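Local coordinates for protein dihydrodipicolinate synthase (PDB 1XKY) that probably catalyses the condensation of pyruvate with aspartate semialdehyde that begins the lysine-specific branch of the aspartate pathway, as dihydrodipicolinate synthases do, at residues A[218-223]-A[294-299]. Numbering follows the deposited sequence.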
ATOM      1  N   SER A 218       0.562 -22.038  17.942  1.00 13.69           N
ATOM      2  CA  SER A 218       0.943 -23.320  18.529  1.00 14.12           C
ATOM      3  C   SER A 218       1.198 -23.261  20.042  1.00 14.08           C
ATOM      4  O   SER A 218       1.172 -24.288  20.700  1.00 14.43           O
ATOM      5  CB  SER A 218       2.197 -23.841  17.831  1.00 13.94           C
ATOM      6  OG  SER A 218       3.240 -22.901  17.979  1.00 15.25           O
ATOM      7  N   HIS A 219       1.469 -22.070  20.585  1.00 14.60           N
ATOM      8  CA  HIS A 219       1.524 -21.884  22.041  1.00 14.50           C
ATOM      9  C   HIS A 219       0.206 -22.247  22.743  1.00 14.99           C
ATOM     10  O   HIS A 219       0.229 -22.651  23.900  1.00 15.53           O
ATOM     11  CB  HIS A 219       1.857 -20.437  22.413  1.00 14.53           C
ATOM     12  CG  HIS A 219       3.273 -20.033  22.139  1.00 13.85           C
ATOM     13  ND1 HIS A 219       4.273 -20.166  23.075  1.00 15.24           N
ATOM     14  CD2 HIS A 219       3.840 -19.431  21.066  1.00 11.84           C
ATOM     15  CE1 HIS A 219       5.403 -19.696  22.578  1.00 13.24           C
ATOM     16  NE2 HIS A 219       5.167 -19.241  21.361  1.00 13.02           N
ATOM     17  N   VAL A 220      -0.928 -22.067  22.063  1.00 15.10           N
ATOM     18  CA  VAL A 220      -2.240 -22.310  22.664  1.00 15.43           C
ATOM     19  C   VAL A 220      -3.099 -23.367  21.965  1.00 15.46           C
ATOM     20  O   VAL A 220      -3.934 -23.993  22.614  1.00 15.15           O
ATOM     21  CB  VAL A 220      -3.072 -21.002  22.820  1.00 15.69           C
ATOM     22  CG1 VAL A 220      -2.430 -20.096  23.867  1.00 16.17           C
ATOM     23  CG2 VAL A 220      -3.244 -20.268  21.478  1.00 16.53           C
ATOM     24  N   ILE A 221      -2.908 -23.571  20.663  1.00 15.42           N
ATOM     25  CA  ILE A 221      -3.703 -24.569  19.941  1.00 15.28           C
ATOM     26  C   ILE A 221      -2.833 -25.504  19.097  1.00 15.02           C
ATOM     27  O   ILE A 221      -3.217 -25.902  18.008  1.00 14.70           O
ATOM     28  CB  ILE A 221      -4.803 -23.907  19.075  1.00 15.23           C
ATOM     29  CG1 ILE A 221      -4.202 -22.816  18.178  1.00 15.84           C
ATOM     30  CG2 ILE A 221      -5.916 -23.339  19.972  1.00 15.55           C
ATOM     31  CD1 ILE A 221      -5.080 -22.444  16.978  1.00 16.34           C
ATOM     32  N   GLY A 222      -1.674 -25.876  19.631  1.00 15.26           N
ATOM     33  CA  GLY A 222      -0.768 -26.790  18.950  1.00 15.32           C
ATOM     34  C   GLY A 222      -1.400 -28.132  18.621  1.00 15.33           C
ATOM     35  O   GLY A 222      -1.184 -28.661  17.534  1.00 14.51           O
ATOM     36  N   ASN A 223      -2.180 -28.690  19.550  1.00 15.67           N
ATOM     37  CA  ASN A 223      -2.804 -29.997  19.291  1.00 15.97           C
ATOM     38  C   ASN A 223      -3.813 -29.891  18.146  1.00 15.71           C
ATOM     39  O   ASN A 223      -3.894 -30.785  17.300  1.00 15.45           O
ATOM     40  CB  ASN A 223      -3.465 -30.588  20.545  1.00 16.00           C
ATOM     41  CG  ASN A 223      -2.451 -31.094  21.581  1.00 16.82           C
ATOM     42  OD1 ASN A 223      -1.312 -31.434  21.259  1.00 17.85           O
ATOM     43  ND2 ASN A 223      -2.884 -31.163  22.831  1.00 19.19           N
ATOM     44  N   SER A 294     -12.276 -13.494  25.578  1.00 23.02           N
ATOM     45  CA  SER A 294     -13.509 -13.950  24.955  1.00 23.79           C
ATOM     46  C   SER A 294     -13.234 -14.840  23.742  1.00 23.72           C
ATOM     47  O   SER A 294     -13.994 -15.766  23.482  1.00 24.14           O
ATOM     48  CB  SER A 294     -14.415 -12.770  24.609  1.00 24.06           C
ATOM     49  OG  SER A 294     -15.056 -12.300  25.793  1.00 26.16           O
ATOM     50  N   VAL A 295     -12.140 -14.591  23.028  1.00 23.74           N
ATOM     51  CA  VAL A 295     -11.755 -15.472  21.921  1.00 23.91           C
ATOM     52  C   VAL A 295     -11.188 -16.788  22.472  1.00 24.09           C
ATOM     53  O   VAL A 295     -11.596 -17.872  22.049  1.00 23.96           O
ATOM     54  CB  VAL A 295     -10.746 -14.813  20.944  1.00 23.93           C
ATOM     55  CG1 VAL A 295     -10.435 -15.759  19.780  1.00 24.21           C
ATOM     56  CG2 VAL A 295     -11.295 -13.496  20.414  1.00 23.88           C
ATOM     57  N   MET A 296     -10.278 -16.693  23.438  1.00 24.32           N
ATOM     58  CA  MET A 296      -9.694 -17.882  24.067  1.00 24.64           C
ATOM     59  C   MET A 296     -10.762 -18.813  24.646  1.00 25.05           C
ATOM     60  O   MET A 296     -10.653 -20.043  24.539  1.00 24.63           O
ATOM     61  CB  MET A 296      -8.709 -17.479  25.171  1.00 24.78           C
ATOM     62  CG  MET A 296      -7.414 -16.833  24.668  1.00 24.59           C
ATOM     63  SD  MET A 296      -6.521 -17.815  23.431  1.00 24.17           S
ATOM     64  CE  MET A 296      -6.078 -19.295  24.355  1.00 26.10           C
ATOM     65  N   GLN A 297     -11.788 -18.222  25.258  1.00 25.69           N
ATOM     66  CA  GLN A 297     -12.892 -18.986  25.852  1.00 26.21           C
ATOM     67  C   GLN A 297     -13.786 -19.670  24.809  1.00 25.92           C
ATOM     68  O   GLN A 297     -14.483 -20.630  25.132  1.00 25.55           O
ATOM     69  CB  GLN A 297     -13.718 -18.100  26.799  1.00 26.57           C
ATOM     70  CG  GLN A 297     -12.997 -17.852  28.119  1.00 28.73           C
ATOM     71  CD  GLN A 297     -13.696 -16.868  29.065  1.00 31.64           C
ATOM     72  OE1 GLN A 297     -13.265 -16.702  30.209  1.00 33.98           O
ATOM     73  NE2 GLN A 297     -14.762 -16.213  28.595  1.00 33.72           N
ATOM     74  N   SER A 298     -13.747 -19.194  23.566  1.00 25.79           N
ATOM     75  CA  SER A 298     -14.480 -19.830  22.466  1.00 25.97           C
ATOM     76  C   SER A 298     -13.751 -21.023  21.812  1.00 25.88           C
ATOM     77  O   SER A 298     -14.314 -21.661  20.926  1.00 25.79           O
ATOM     78  CB  SER A 298     -14.827 -18.801  21.391  1.00 26.01           C
ATOM     79  OG  SER A 298     -13.674 -18.360  20.706  1.00 27.03           O
ATOM     80  N   ILE A 299     -12.521 -21.322  22.238  1.00 25.55           N
ATOM     81  CA  ILE A 299     -11.805 -22.512  21.751  1.00 25.62           C
ATOM     82  C   ILE A 299     -12.476 -23.758  22.336  1.00 26.05           C
ATOM     83  O   ILE A 299     -12.628 -23.855  23.553  1.00 25.43           O
ATOM     84  CB  ILE A 299     -10.322 -22.532  22.191  1.00 25.32           C
ATOM     85  CG1 ILE A 299      -9.564 -21.314  21.646  1.00 24.60           C
ATOM     86  CG2 ILE A 299      -9.634 -23.834  21.730  1.00 25.23           C
ATOM     87  CD1 ILE A 299      -8.165 -21.177  22.220  1.00 23.62           C
TER
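The CA atoms of V220 and M296 are 8.8 Å apart, and those of I221 and I299 8.6 Å, so the two backbones stay well apart and side chains alone bridge them. V220 and I221 belong to segment 218-223, which runs into helix 218-234. M296 sits in the last turn of helix 286-297, and I299 follows in the chain end beyond it.

M296 supplies its methyl end. The CE atom of M296 lies 3.8 Å from CG1 of V220 and equally close to CB, with CG2 slightly farther off. The methyl thus rests against the branch point of the valine rather than on one methyl alone. The CA-CB bond of M296 does not aim at V220. Its chain bends at both chi2 (-54°) and chi3 (-64°), and this brings CE to the valine; the two side chains cross at about a right angle.

The second pair is aliphatic too. CG2 of I221 meets CD1 of I299 at 3.8 Å and CG2 of I299 at 4.1 Å, so one methyl of I221 touches both branches of I299.

After M296 the chain leaves the helix. S298 N bonds to V295 O at 2.9 Å in this turn. S298 OG lies unusually close to the same oxygen, at 2.5 Å, so the detail of that bond is doubtful. R249 of helix 237-253 also bonds S298 OG.

Two other helices pack against these side chains. V220 and M296 both touch A266 of helix 261-269, while V220 and I221 both pack on V250 of helix 237-253. The contact therefore joins the helix after the last strand of the TIM barrel to the C-terminal helical part. No hydrogen bond or charge links the two segments, and all four touching residues are buried, so their attachment here rests on apolar van der Waals contact.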